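Local structure of hypothetical protein (Yersinia pestis, 3V4H) at residues Ser95-Gly100 with Thr131-Ala136; Ser78-Ala83 with Leu121-Thr126; Ala43-Glu48 with Gln107-Lys112; Pro91-Tyr96 with Glu147-Ser152. The protein is an Hcp-family protein of the type VI secretion system, in which such proteins form hexameric rings that probably serve as tube units and carriers of secreted effectors. All coordinates share one frame; numbering follows the deposited sequence. Where two conformers were deposited one is given.

Overall arrangement
In the Hcp fold the contacts join one helix, two antiparallel sheets and a loop. Contacts 1 and 4, with centres about 4 Å apart, share Ser95 and Tyr96 of helix 90-99 and set that helix on the neighbouring strands 128-138 and 146-152 of one sheet. Contact 2, about 16 Å from contact 1 between centres, joins strand 76-85 of this sheet to strand 119-126 of the other. Contact 3, about 23 Å from contact 1, packs the loop before strand 49-50 on strand 103-111. All first segments (43-48 to 95-100) precede all second ones (107-112 to 147-152), so residues far apart in the chain close one compact fold. Contacts 1 and 4 both adjoin the second subunit.

Contact 1: residues Ser95-Gly100 with Thr131-Ala136; sequences SYCLLG and TRVDMA
Helix 90-99 of the Hcp fold rests here on strand 128-138, an outermost strand of its sheet within the chain, and Cys97 carries the contact with residues 131-136. The two short axes approach to 8.3 Å at 135°. Cys97 CB lies 3.9 Å from Val133 CG2, and the same methyl is 4.1 Å from Cys97 SG, so this one branch meets both CB and SG. With SG swung away from its own backbone N (chi1 -175°), the sulfur arrives over the strand backbone, 4.1 Å from both Thr131 C and Arg132 N. No hydrogen bond crosses; the join is apolar packing of buried side chains, with Ile130 also touching Cys97. The backbone under the sulfur is irregular: Thr131 and Arg132 both face Arg150 in a classic beta bulge, and Thr131 OG1 turns from the helix to bond Asp79. After Leu99 the helix ends in a Schellman motif, where Gly100 takes a positive phi and its N bonds Cys97 O at 3.1 Å. Beyond Thr131 the strand pairs antiparallel with the second subunit, continuing the sheet. A helix packed against such an intersubunit strand is consistent with the ring assembly of Hcp proteins.

Contact 2: residues Ser78-Ala83 with Leu121-Thr126; sequences SDFCFA and LTIKFT
Phe80 and Phe125 meet between the two sheets of the Hcp beta barrel, one from strand 76-85 and the other from strand 119-126. The outer end of the Phe125 ring sits over a face of Phe80, with CZ 3.5 Å above that plane and displaced toward its rim. Phe125 CE1 follows behind, 3.8 Å from Phe80 CD1. The planes are inclined at 55° with centroids 4.9 Å apart, a slanted pairing of neither the stacked nor the T-shaped kind. Both side chains point inward from their strands and cross at about a right angle. In Phe80 the ring is carried opposite the backbone N (chi1 -169°), which extends it toward strand 119-126, whereas Phe125 turns its ring beside its own N (chi1 -42°).

In the next shell, Phe151 packs edge-to-face with Phe125 and also meets Phe80, and Phe108 meets Phe80 from strand 103-111. Met156 of strand 155-162 touches both Ile123 and Phe125. Phe80 and Phe151 are also backbone-bonded neighbours in one sheet. This buried aromatic cluster thus joins the two sheets without a polar link between the segments. Two residues earlier on strand 119-126, Ile123 brings its terminal methyl obliquely to Phe80, CD1 standing 4.3 Å from Phe80 CE1.

Contact 3: residues Ala43-Glu48 with Gln107-Lys112; sequences ANHKNE and QFVLRK
A type II beta turn from His45 to Glu48, in the loop leading to strand 49-50, leans on strand 103-111 through a histidine, an arginine and two bridging waters. His45 points its ring at the strand, crossing Val109 at a slant with NE2 4.2 Å from Val109 CG1. Arg111 approaches the ring edge, its NH1 4.1 Å from His45 CD2. The two slide past each other in opposite directions, ring and guanidinium planes 75° apart. The arginine chain bends at its third torsion (chi3 69°), and its NH2 forms salt bridges with Asp42, just before the segment, and with Asp28 beside strand 29-33. Water 1 lies at the guanidinium edge, in its plane, and accepts from Arg111 NH1 at 2.7 Å and from Asn44 ND2.

Inside the turn His45 ND1 donates to Glu48 OE1 at 2.6 Å, nearly straight at 162°. That oxygen lies close to the ring plane but is met from above the carboxylate plane. Water 2 donates to the same OE1 and to Gln107 O, while accepting from Gln107 NE2. His45 NE2 bonds Glu119, and Phe30 stacks on the ring. Bonds at both nitrogens hold the ring's rotation; the carboxylates may favour protonation, though the nearby arginine would oppose it. The core is a His-carboxylate hydrogen bond within a type II turn, packed on a sheet of the Hcp barrel.

Contact 4: residues Pro91-Tyr96 with Glu147-Ser152; sequences PNLLSY and EEIRFS
Leu93 and Ile149 point their side chains at each other and cross at about a right angle, the leucine reaching out from helix 90-99 and the isoleucine rising from strand 146-152. They meet at their ends, but the two CD1 methyls are modelled closer than carbons can sit, so their exact spacing is doubtful. Leu93 carries CG beside its backbone N (chi1 -68°), directing its branches at the strand. Glu147 crosses the leucine obliquely, with OE2 3.9 Å from Leu93 CD1. This carboxylate is buried beside apolar groups, but OE2 is bonded by both His84 and Ser90, so OE2 is held by two partners at the start of the helix.

This packing belongs to the Hcp fold, where the helix packs against a four-stranded antiparallel sheet; His84 of strand 76-85, Ile130 of strand 128-138 and Ile36 also touch Leu93. The helix turns its other flank to the second subunit, whose Ile173 packs on Pro91 and whose Trp56 packs on Leu94. Within the helix Pro91 O takes two bonds, from Ser95 N and from Ser95 OG, each at 3.0 Å and from opposite faces of the carbonyl plane. On the strand, Arg150 grips Glu148 side-on in a salt bridge in which NE and NH2 both converge on OE1, Arg150 NE to Glu148 OE1 at 2.6 Å.

Contact 1: residues Ser95-Gly100 with Thr131-Ala136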
loop_
_atom_site.group_PDB
_atom_site.type_symbol
_atom_site.label_atom_id
_atom_site.label_comp_id
_atom_site.label_asym_id
_atom_site.label_seq_id
_atom_site.Cartn_x
_atom_site.Cartn_y
_atom_site.Cartn_z
ATOM N N SER A 95 30.445 2.042 -13.477
ATOM C CA SER A 95 31.236 1.602 -14.653
ATOM C C SER A 95 31.144 0.090 -14.903
ATOM O O SER A 95 30.860 -0.324 -16.024
ATOM C CB SER A 95 32.730 1.945 -14.515
ATOM O OG SER A 95 32.939 3.324 -14.326
ATOM N N TYR A 96 31.407 -0.721 -13.871
ATOM C CA TYR A 96 31.443 -2.190 -14.019
ATOM C C TYR A 96 30.099 -2.691 -14.499
ATOM O O TYR A 96 30.016 -3.626 -15.310
ATOM C CB TYR A 96 31.789 -2.894 -12.694
ATOM C CG TYR A 96 33.276 -3.003 -12.392
ATOM C CD1 TYR A 96 33.889 -4.240 -12.253
ATOM C CD2 TYR A 96 34.061 -1.860 -12.234
ATOM C CE1 TYR A 96 35.252 -4.346 -11.979
ATOM C CE2 TYR A 96 35.408 -1.948 -11.940
ATOM C CZ TYR A 96 36.002 -3.195 -11.817
ATOM O OH TYR A 96 37.330 -3.263 -11.513
ATOM N N CYS A 97 29.048 -2.048 -14.013
ATOM C CA CYS A 97 27.703 -2.347 -14.447
ATOM C C CYS A 97 27.532 -2.047 -15.925
ATOM O O CYS A 97 27.221 -2.952 -16.696
ATOM C CB CYS A 97 26.687 -1.576 -13.619
ATOM S SG CYS A 97 25.010 -2.045 -14.049
ATOM N N LEU A 98 27.791 -0.801 -16.322
ATOM C CA LEU A 98 27.613 -0.344 -17.717
ATOM C C LEU A 98 28.397 -1.201 -18.701
ATOM O O LEU A 98 27.898 -1.510 -19.772
ATOM C CB LEU A 98 28.023 1.130 -17.882
ATOM C CG LEU A 98 27.176 2.243 -17.228
ATOM C CD1 LEU A 98 27.842 3.605 -17.383
ATOM C CD2 LEU A 98 25.769 2.264 -17.800
ATOM N N LEU A 99 29.617 -1.584 -18.330
ATOM C CA LEU A 99 30.485 -2.401 -19.184
ATOM C C LEU A 99 30.275 -3.931 -19.084
ATOM O O LEU A 99 30.716 -4.649 -19.959
ATOM C CB LEU A 99 31.950 -2.109 -18.864
ATOM C CG LEU A 99 32.467 -0.676 -18.958
ATOM C CD1 LEU A 99 33.926 -0.668 -18.508
ATOM C CD2 LEU A 99 32.312 -0.111 -20.364
ATOM N N GLY A 100 29.610 -4.434 -18.043
ATOM C CA GLY A 100 29.467 -5.893 -17.867
ATOM C C GLY A 100 30.781 -6.533 -17.454
ATOM O O GLY A 100 31.128 -7.628 -17.884
ATOM N N THR A 131 24.594 -6.098 -11.877
ATOM C CA THR A 131 23.402 -6.179 -12.716
ATOM C C THR A 131 22.468 -4.971 -12.573
ATOM O O THR A 131 21.621 -4.735 -13.441
ATOM C CB THR A 131 22.606 -7.390 -12.290
ATOM O OG1 THR A 131 22.368 -7.287 -10.862
ATOM C CG2 THR A 131 23.411 -8.640 -12.606
ATOM N N ARG A 132 22.617 -4.219 -11.488
ATOM C CA ARG A 132 21.729 -3.057 -11.204
ATOM C C ARG A 132 22.353 -2.025 -10.270
ATOM O O ARG A 132 22.975 -2.385 -9.290
ATOM C CB ARG A 132 20.395 -3.522 -10.631
ATOM C CG ARG A 132 19.210 -2.852 -11.322
ATOM C CD ARG A 132 17.880 -3.109 -10.609
ATOM N NE ARG A 132 17.114 -4.159 -11.295
ATOM C CZ ARG A 132 15.960 -4.670 -10.865
ATOM N NH1 ARG A 132 15.399 -4.233 -9.739
ATOM N NH2 ARG A 132 15.354 -5.619 -11.577
ATOM N N VAL A 133 22.213 -0.745 -10.620
ATOM C CA VAL A 133 22.600 0.376 -9.761
ATOM C C VAL A 133 21.464 1.411 -9.692
ATOM O O VAL A 133 21.179 2.082 -10.687
ATOM C CB VAL A 133 23.871 1.095 -10.262
ATOM C CG1 VAL A 133 24.275 2.163 -9.238
ATOM C CG2 VAL A 133 25.010 0.099 -10.550
ATOM N N ASP A 134 20.813 1.540 -8.525
ATOM C CA ASP A 134 19.687 2.474 -8.349
ATOM C C ASP A 134 20.122 3.452 -7.276
ATOM O O ASP A 134 20.467 3.002 -6.190
ATOM C CB ASP A 134 18.426 1.765 -7.857
ATOM C CG ASP A 134 17.820 0.830 -8.875
ATOM O OD1 ASP A 134 17.189 1.323 -9.836
ATOM O OD2 ASP A 134 17.925 -0.405 -8.714
ATOM N N MET A 135 20.145 4.752 -7.577
ATOM C CA MET A 135 20.565 5.770 -6.604
ATOM C C MET A 135 19.406 6.737 -6.345
ATOM O O MET A 135 18.555 6.918 -7.216
ATOM C CB MET A 135 21.859 6.514 -7.026
ATOM C CG MET A 135 21.964 6.988 -8.480
ATOM S SD MET A 135 23.627 7.545 -9.033
ATOM C CE MET A 135 24.245 6.052 -9.798
ATOM N N ALA A 136 19.382 7.339 -5.151
ATOM C CA ALA A 136 18.333 8.268 -4.770
ATOM C C ALA A 136 18.685 9.137 -3.567
ATOM O O ALA A 136 19.427 8.720 -2.664
ATOM C CB ALA A 136 17.033 7.526 -4.521
#

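Contact 2: residues Ser78-Ala83 with Leu121-Thr126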
loop_
_atom_site.group_PDB
_atom_site.type_symbol
_atom_site.label_atom_id
_atom_site.label_comp_id
_atom_site.label_asym_id
_atom_site.label_seq_id
_atom_site.Cartn_x
_atom_site.Cartn_y
_atom_site.Cartn_z
ATOM N N SER A 78 18.546 -15.800 -6.402
ATOM C CA SER A 78 18.491 -14.380 -6.781
ATOM C C SER A 78 19.864 -13.673 -6.800
ATOM O O SER A 78 20.869 -14.206 -6.325
ATOM C CB SER A 78 17.468 -13.623 -5.933
ATOM O OG SER A 78 17.969 -13.332 -4.606
ATOM N N ASP A 79 19.893 -12.481 -7.392
ATOM C CA ASP A 79 21.044 -11.602 -7.359
ATOM C C ASP A 79 21.200 -11.257 -5.918
ATOM O O ASP A 79 20.209 -11.251 -5.243
ATOM C CB ASP A 79 20.735 -10.303 -8.131
ATOM C CG ASP A 79 20.839 -10.492 -9.646
ATOM O OD1 ASP A 79 21.344 -11.531 -10.052
ATOM O OD2 ASP A 79 20.451 -9.593 -10.419
ATOM N N PHE A 80 22.414 -11.051 -5.433
ATOM C CA PHE A 80 22.619 -10.481 -4.065
ATOM C C PHE A 80 22.376 -9.010 -4.244
ATOM O O PHE A 80 22.705 -8.469 -5.301
ATOM C CB PHE A 80 24.037 -10.742 -3.543
ATOM C CG PHE A 80 24.228 -10.418 -2.070
ATOM C CD1 PHE A 80 23.850 -11.311 -1.080
ATOM C CD2 PHE A 80 24.783 -9.224 -1.703
ATOM C CE1 PHE A 80 24.066 -11.010 0.240
ATOM C CE2 PHE A 80 24.990 -8.924 -0.375
ATOM C CZ PHE A 80 24.601 -9.800 0.588
ATOM N N CYS A 81 21.735 -8.402 -3.226
ATOM C CA CYS A 81 21.332 -7.001 -3.168
ATOM C C CYS A 81 21.938 -6.376 -1.918
ATOM O O CYS A 81 21.962 -7.029 -0.847
ATOM C CB CYS A 81 19.794 -6.873 -3.021
ATOM S SG CYS A 81 18.833 -7.205 -4.537
ATOM N N PHE A 82 22.490 -5.171 -2.060
ATOM C CA PHE A 82 22.835 -4.339 -0.888
ATOM C C PHE A 82 22.696 -2.877 -1.224
ATOM O O PHE A 82 22.726 -2.498 -2.409
ATOM C CB PHE A 82 24.238 -4.623 -0.348
ATOM C CG PHE A 82 25.348 -4.134 -1.189
ATOM C CD1 PHE A 82 25.948 -2.908 -0.926
ATOM C CD2 PHE A 82 25.873 -4.922 -2.206
ATOM C CE1 PHE A 82 27.001 -2.442 -1.709
ATOM C CE2 PHE A 82 26.901 -4.465 -3.008
ATOM C CZ PHE A 82 27.471 -3.224 -2.762
ATOM N N ALA A 83 22.565 -2.097 -0.157
ATOM C CA ALA A 83 22.506 -0.651 -0.121
ATOM C C ALA A 83 23.705 -0.066 0.627
ATOM O O ALA A 83 24.113 -0.575 1.699
ATOM C CB ALA A 83 21.230 -0.211 0.632
ATOM N N LEU A 121 28.849 -14.147 10.340
ATOM C CA LEU A 121 28.411 -14.648 9.030
ATOM C C LEU A 121 29.231 -14.025 7.915
ATOM O O LEU A 121 29.398 -12.786 7.832
ATOM C CB LEU A 121 26.932 -14.338 8.818
ATOM C CG LEU A 121 26.369 -14.634 7.423
ATOM C CD1 LEU A 121 26.170 -16.120 7.280
ATOM C CD2 LEU A 121 25.075 -13.886 7.113
ATOM N N THR A 122 29.768 -14.861 7.055
ATOM C CA THR A 122 30.504 -14.375 5.914
ATOM C C THR A 122 29.973 -15.062 4.688
ATOM O O THR A 122 29.736 -16.284 4.675
ATOM C CB THR A 122 32.021 -14.554 6.085
ATOM O OG1 THR A 122 32.333 -15.930 6.001
ATOM C CG2 THR A 122 32.508 -14.045 7.426
ATOM N N ILE A 123 29.732 -14.288 3.647
ATOM C CA ILE A 123 29.344 -14.870 2.365
ATOM C C ILE A 123 30.347 -14.366 1.356
ATOM O O ILE A 123 30.592 -13.158 1.248
ATOM C CB ILE A 123 27.930 -14.463 1.889
ATOM C CG1 ILE A 123 26.902 -14.740 2.969
ATOM C CG2 ILE A 123 27.550 -15.281 0.641
ATOM C CD1 ILE A 123 25.513 -14.148 2.735
ATOM N N LYS A 124 30.964 -15.298 0.639
ATOM C CA LYS A 124 31.952 -14.950 -0.322
ATOM C C LYS A 124 31.366 -15.361 -1.657
ATOM O O LYS A 124 30.804 -16.434 -1.755
ATOM C CB LYS A 124 33.228 -15.726 -0.046
ATOM C CG LYS A 124 33.802 -15.552 1.363
ATOM C CD LYS A 124 35.049 -16.433 1.527
ATOM C CE LYS A 124 35.512 -16.570 2.975
ATOM N NZ LYS A 124 35.327 -15.333 3.790
ATOM N N PHE A 125 31.453 -14.484 -2.651
ATOM C CA PHE A 125 30.950 -14.759 -3.980
ATOM C C PHE A 125 32.104 -14.718 -4.974
ATOM O O PHE A 125 33.070 -13.966 -4.779
ATOM C CB PHE A 125 29.877 -13.736 -4.402
ATOM C CG PHE A 125 28.901 -13.383 -3.328
ATOM C CD1 PHE A 125 27.617 -13.914 -3.317
ATOM C CD2 PHE A 125 29.233 -12.449 -2.357
ATOM C CE1 PHE A 125 26.705 -13.547 -2.348
ATOM C CE2 PHE A 125 28.322 -12.086 -1.376
ATOM C CZ PHE A 125 27.053 -12.638 -1.372
ATOM N N THR A 126 31.984 -15.527 -6.031
ATOM C CA THR A 126 32.963 -15.615 -7.090
ATOM C C THR A 126 32.396 -15.259 -8.447
ATOM O O THR A 126 31.268 -15.637 -8.763
ATOM C CB THR A 126 33.483 -17.042 -7.202
ATOM O OG1 THR A 126 34.202 -17.318 -6.018
ATOM C CG2 THR A 126 34.423 -17.218 -8.407
#

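Contact 3: residues Ala43-Glu48 with Gln107-Lys112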
loop_
_atom_site.group_PDB
_atom_site.type_symbol
_atom_site.label_atom_id
_atom_site.label_comp_id
_atom_site.label_asym_id
_atom_site.label_seq_id
_atom_site.Cartn_x
_atom_site.Cartn_y
_atom_site.Cartn_z
ATOM N N ALA A 43 38.682 -0.535 11.756
ATOM C CA ALA A 43 40.058 -0.981 11.855
ATOM C C ALA A 43 40.259 -2.257 11.039
ATOM O O ALA A 43 41.230 -2.395 10.294
ATOM C CB ALA A 43 40.404 -1.246 13.320
ATOM N N ASN A 44 39.334 -3.195 11.198
ATOM C CA ASN A 44 39.430 -4.492 10.532
ATOM C C ASN A 44 38.876 -4.511 9.124
ATOM O O ASN A 44 39.059 -5.493 8.432
ATOM C CB ASN A 44 38.716 -5.533 11.363
ATOM C CG ASN A 44 39.379 -5.732 12.700
ATOM O OD1 ASN A 44 40.518 -5.332 12.897
ATOM N ND2 ASN A 44 38.681 -6.350 13.620
ATOM N N HIS A 45 38.208 -3.443 8.697
ATOM C CA HIS A 45 37.584 -3.414 7.359
ATOM C C HIS A 45 37.882 -2.147 6.611
ATOM O O HIS A 45 37.052 -1.653 5.820
ATOM C CB HIS A 45 36.075 -3.673 7.463
ATOM C CG HIS A 45 35.753 -5.116 7.747
ATOM N ND1 HIS A 45 35.684 -6.056 6.760
ATOM C CD2 HIS A 45 35.598 -5.793 8.948
ATOM C CE1 HIS A 45 35.484 -7.261 7.313
ATOM N NE2 HIS A 45 35.441 -7.102 8.657
ATOM N N LYS A 46 39.102 -1.647 6.826
ATOM C CA LYS A 46 39.540 -0.360 6.275
ATOM C C LYS A 46 39.318 -0.388 4.787
ATOM O O LYS A 46 39.670 -1.355 4.133
ATOM C CB LYS A 46 41.025 -0.065 6.552
ATOM C CG LYS A 46 41.310 0.957 7.648
ATOM C CD LYS A 46 40.767 2.345 7.334
ATOM N N ASN A 47 38.698 0.659 4.267
ATOM C CA ASN A 47 38.518 0.809 2.829
ATOM C C ASN A 47 37.600 -0.190 2.141
ATOM O O ASN A 47 37.608 -0.317 0.939
ATOM C CB ASN A 47 39.880 0.846 2.152
ATOM C CG ASN A 47 40.740 1.988 2.662
ATOM O OD1 ASN A 47 40.254 3.108 2.906
ATOM N ND2 ASN A 47 42.023 1.710 2.829
ATOM N N GLU A 48 36.783 -0.880 2.915
ATOM C CA GLU A 48 35.699 -1.649 2.379
ATOM C C GLU A 48 34.424 -0.788 2.398
ATOM O O GLU A 48 34.430 0.380 2.852
ATOM C CB GLU A 48 35.511 -2.909 3.204
ATOM C CG GLU A 48 36.736 -3.823 3.180
ATOM C CD GLU A 48 36.571 -5.081 4.007
ATOM O OE1 GLU A 48 35.419 -5.505 4.281
ATOM O OE2 GLU A 48 37.611 -5.656 4.351
ATOM N N GLN A 107 33.357 -10.254 -0.856
ATOM C CA GLN A 107 33.184 -10.808 0.478
ATOM C C GLN A 107 32.295 -9.905 1.357
ATOM O O GLN A 107 32.614 -8.735 1.615
ATOM C CB GLN A 107 34.547 -11.033 1.142
ATOM C CG GLN A 107 34.426 -11.602 2.556
ATOM C CD GLN A 107 35.670 -11.420 3.416
ATOM O OE1 GLN A 107 36.319 -12.403 3.768
ATOM N NE2 GLN A 107 35.978 -10.157 3.805
ATOM N N PHE A 108 31.199 -10.482 1.830
ATOM C CA PHE A 108 30.197 -9.798 2.654
ATOM C C PHE A 108 30.240 -10.326 4.070
ATOM O O PHE A 108 30.313 -11.521 4.278
ATOM C CB PHE A 108 28.822 -10.031 2.073
ATOM C CG PHE A 108 27.718 -9.556 2.963
ATOM C CD1 PHE A 108 27.490 -8.204 3.128
ATOM C CD2 PHE A 108 26.928 -10.450 3.642
ATOM C CE1 PHE A 108 26.475 -7.722 3.965
ATOM C CE2 PHE A 108 25.927 -9.999 4.482
ATOM C CZ PHE A 108 25.671 -8.616 4.625
ATOM N N VAL A 109 30.282 -9.442 5.043
ATOM C CA VAL A 109 30.500 -9.843 6.419
ATOM C C VAL A 109 29.521 -9.142 7.356
ATOM O O VAL A 109 29.328 -7.883 7.295
ATOM C CB VAL A 109 31.969 -9.554 6.851
ATOM C CG1 VAL A 109 32.122 -9.621 8.366
ATOM C CG2 VAL A 109 32.976 -10.562 6.201
ATOM N N LEU A 110 28.904 -9.916 8.241
ATOM C CA LEU A 110 28.157 -9.353 9.403
ATOM C C LEU A 110 28.890 -9.599 10.676
ATOM O O LEU A 110 29.422 -10.688 10.892
ATOM C CB LEU A 110 26.801 -10.030 9.559
ATOM C CG LEU A 110 25.865 -10.171 8.356
ATOM C CD1 LEU A 110 24.713 -11.070 8.756
ATOM C CD2 LEU A 110 25.314 -8.838 7.861
ATOM N N ARG A 111 28.849 -8.617 11.570
ATOM C CA ARG A 111 29.544 -8.654 12.813
ATOM C C ARG A 111 28.599 -8.267 13.943
ATOM O O ARG A 111 27.753 -7.393 13.763
ATOM C CB ARG A 111 30.677 -7.651 12.748
ATOM C CG ARG A 111 31.523 -7.560 14.005
ATOM C CD ARG A 111 32.815 -6.782 13.719
ATOM N NE ARG A 111 32.555 -5.374 13.468
ATOM C CZ ARG A 111 33.461 -4.477 13.053
ATOM N NH1 ARG A 111 34.730 -4.820 12.817
ATOM N NH2 ARG A 111 33.091 -3.206 12.881
ATOM N N LYS A 112 28.754 -8.913 15.096
ATOM C CA LYS A 112 28.137 -8.443 16.327
ATOM C C LYS A 112 28.856 -7.175 16.766
ATOM O O LYS A 112 28.233 -6.131 16.831
ATOM C CB LYS A 112 28.249 -9.490 17.444
ATOM C CG LYS A 112 27.665 -10.858 17.117
ATOM C CD LYS A 112 26.157 -10.820 16.932
ATOM C CE LYS A 112 25.570 -12.226 17.047
ATOM N NZ LYS A 112 24.098 -12.249 16.812
HETATM O O HOH W 1 35.887 -7.255 13.027
HETATM O O HOH W 2 34.050 -7.725 4.070
#

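Contact 4: residues Pro91-Tyr96 with Glu147-Ser152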
loop_
_atom_site.group_PDB
_atom_site.type_symbol
_atom_site.label_atom_id
_atom_site.label_comp_id
_atom_site.label_asym_id
_atom_site.label_seq_id
_atom_site.Cartn_x
_atom_site.Cartn_y
_atom_site.Cartn_z
ATOM N N PRO A 91 31.098 5.383 -8.335
ATOM C CA PRO A 91 31.333 5.502 -9.780
ATOM C C PRO A 91 31.992 4.255 -10.423
ATOM O O PRO A 91 31.764 3.983 -11.611
ATOM C CB PRO A 91 32.232 6.736 -9.912
ATOM C CG PRO A 91 32.731 7.034 -8.554
ATOM C CD PRO A 91 31.979 6.238 -7.527
ATOM N N ASN A 92 32.796 3.518 -9.650
ATOM C CA ASN A 92 33.396 2.267 -10.126
ATOM C C ASN A 92 32.311 1.208 -10.274
ATOM O O ASN A 92 32.285 0.463 -11.248
ATOM C CB ASN A 92 34.495 1.764 -9.164
ATOM C CG ASN A 92 35.832 2.460 -9.370
ATOM O OD1 ASN A 92 36.109 2.953 -10.431
ATOM N ND2 ASN A 92 36.662 2.494 -8.340
ATOM N N LEU A 93 31.395 1.149 -9.315
ATOM C CA LEU A 93 30.284 0.203 -9.403
ATOM C C LEU A 93 29.455 0.508 -10.640
ATOM O O LEU A 93 29.076 -0.390 -11.368
ATOM C CB LEU A 93 29.415 0.254 -8.150
ATOM C CG LEU A 93 30.063 -0.268 -6.882
ATOM C CD1 LEU A 93 29.262 0.141 -5.628
ATOM C CD2 LEU A 93 30.238 -1.781 -6.965
ATOM N N LEU A 94 29.198 1.786 -10.897
ATOM C CA LEU A 94 28.416 2.173 -12.074
ATOM C C LEU A 94 29.135 1.791 -13.391
ATOM O O LEU A 94 28.501 1.266 -14.321
ATOM C CB LEU A 94 28.080 3.676 -12.031
ATOM C CG LEU A 94 27.390 4.243 -13.264
ATOM C CD1 LEU A 94 26.159 3.418 -13.598
ATOM C CD2 LEU A 94 27.047 5.709 -13.033
ATOM N N SER A 95 30.445 2.042 -13.477
ATOM C CA SER A 95 31.236 1.602 -14.653
ATOM C C SER A 95 31.144 0.090 -14.903
ATOM O O SER A 95 30.860 -0.324 -16.024
ATOM C CB SER A 95 32.730 1.945 -14.515
ATOM O OG SER A 95 32.939 3.324 -14.326
ATOM N N TYR A 96 31.407 -0.721 -13.871
ATOM C CA TYR A 96 31.443 -2.190 -14.019
ATOM C C TYR A 96 30.099 -2.691 -14.499
ATOM O O TYR A 96 30.016 -3.626 -15.310
ATOM C CB TYR A 96 31.789 -2.894 -12.694
ATOM C CG TYR A 96 33.276 -3.003 -12.392
ATOM C CD1 TYR A 96 33.889 -4.240 -12.253
ATOM C CD2 TYR A 96 34.061 -1.860 -12.234
ATOM C CE1 TYR A 96 35.252 -4.346 -11.979
ATOM C CE2 TYR A 96 35.408 -1.948 -11.940
ATOM C CZ TYR A 96 36.002 -3.195 -11.817
ATOM O OH TYR A 96 37.330 -3.263 -11.513
ATOM N N GLU A 147 22.378 4.181 -2.456
ATOM C CA GLU A 147 22.351 3.451 -3.681
ATOM C C GLU A 147 22.225 1.935 -3.376
ATOM O O GLU A 147 22.816 1.417 -2.449
ATOM C CB GLU A 147 23.683 3.801 -4.367
ATOM C CG GLU A 147 24.156 2.936 -5.471
ATOM C CD GLU A 147 25.464 3.494 -6.076
ATOM O OE1 GLU A 147 25.360 4.469 -6.854
ATOM O OE2 GLU A 147 26.575 2.970 -5.749
ATOM N N GLU A 148 21.371 1.280 -4.117
ATOM C CA GLU A 148 21.188 -0.116 -4.037
ATOM C C GLU A 148 21.960 -0.732 -5.199
ATOM O O GLU A 148 21.889 -0.253 -6.347
ATOM C CB GLU A 148 19.710 -0.457 -4.127
ATOM C CG GLU A 148 19.483 -1.903 -4.506
ATOM C CD GLU A 148 18.028 -2.295 -4.564
ATOM O OE1 GLU A 148 17.703 -3.016 -5.560
ATOM O OE2 GLU A 148 17.247 -1.898 -3.622
ATOM N N ILE A 149 22.674 -1.811 -4.887
ATOM C CA ILE A 149 23.464 -2.585 -5.852
ATOM C C ILE A 149 22.991 -4.039 -5.761
ATOM O O ILE A 149 22.777 -4.554 -4.635
ATOM C CB ILE A 149 24.961 -2.424 -5.565
ATOM C CG1 ILE A 149 25.397 -1.012 -5.978
ATOM C CG2 ILE A 149 25.778 -3.463 -6.332
ATOM C CD1 ILE A 149 26.396 -0.393 -5.038
ATOM N N ARG A 150 22.680 -4.602 -6.933
ATOM C CA ARG A 150 22.446 -6.017 -7.147
ATOM C C ARG A 150 23.532 -6.618 -8.020
ATOM O O ARG A 150 24.042 -5.942 -8.911
ATOM C CB ARG A 150 21.148 -6.221 -7.888
ATOM C CG ARG A 150 20.031 -5.518 -7.179
ATOM C CD ARG A 150 18.673 -5.986 -7.617
ATOM N NE ARG A 150 17.662 -5.227 -6.887
ATOM C CZ ARG A 150 16.356 -5.384 -7.038
ATOM N NH1 ARG A 150 15.879 -6.279 -7.900
ATOM N NH2 ARG A 150 15.525 -4.640 -6.320
ATOM N N PHE A 151 23.894 -7.870 -7.768
ATOM C CA PHE A 151 24.931 -8.534 -8.590
ATOM C C PHE A 151 24.738 -10.022 -8.808
ATOM O O PHE A 151 24.098 -10.722 -8.009
ATOM C CB PHE A 151 26.353 -8.227 -8.086
ATOM C CG PHE A 151 26.667 -8.698 -6.667
ATOM C CD1 PHE A 151 26.953 -10.018 -6.396
ATOM C CD2 PHE A 151 26.789 -7.790 -5.644
ATOM C CE1 PHE A 151 27.316 -10.430 -5.127
ATOM C CE2 PHE A 151 27.139 -8.191 -4.360
ATOM C CZ PHE A 151 27.421 -9.517 -4.115
ATOM N N SER A 152 25.231 -10.453 -9.961
ATOM C CA SER A 152 25.312 -11.850 -10.395
ATOM C C SER A 152 26.474 -12.553 -9.761
ATOM O O SER A 152 27.428 -11.884 -9.408
ATOM C CB SER A 152 25.654 -11.875 -11.878
ATOM O OG SER A 152 24.542 -12.334 -12.540
#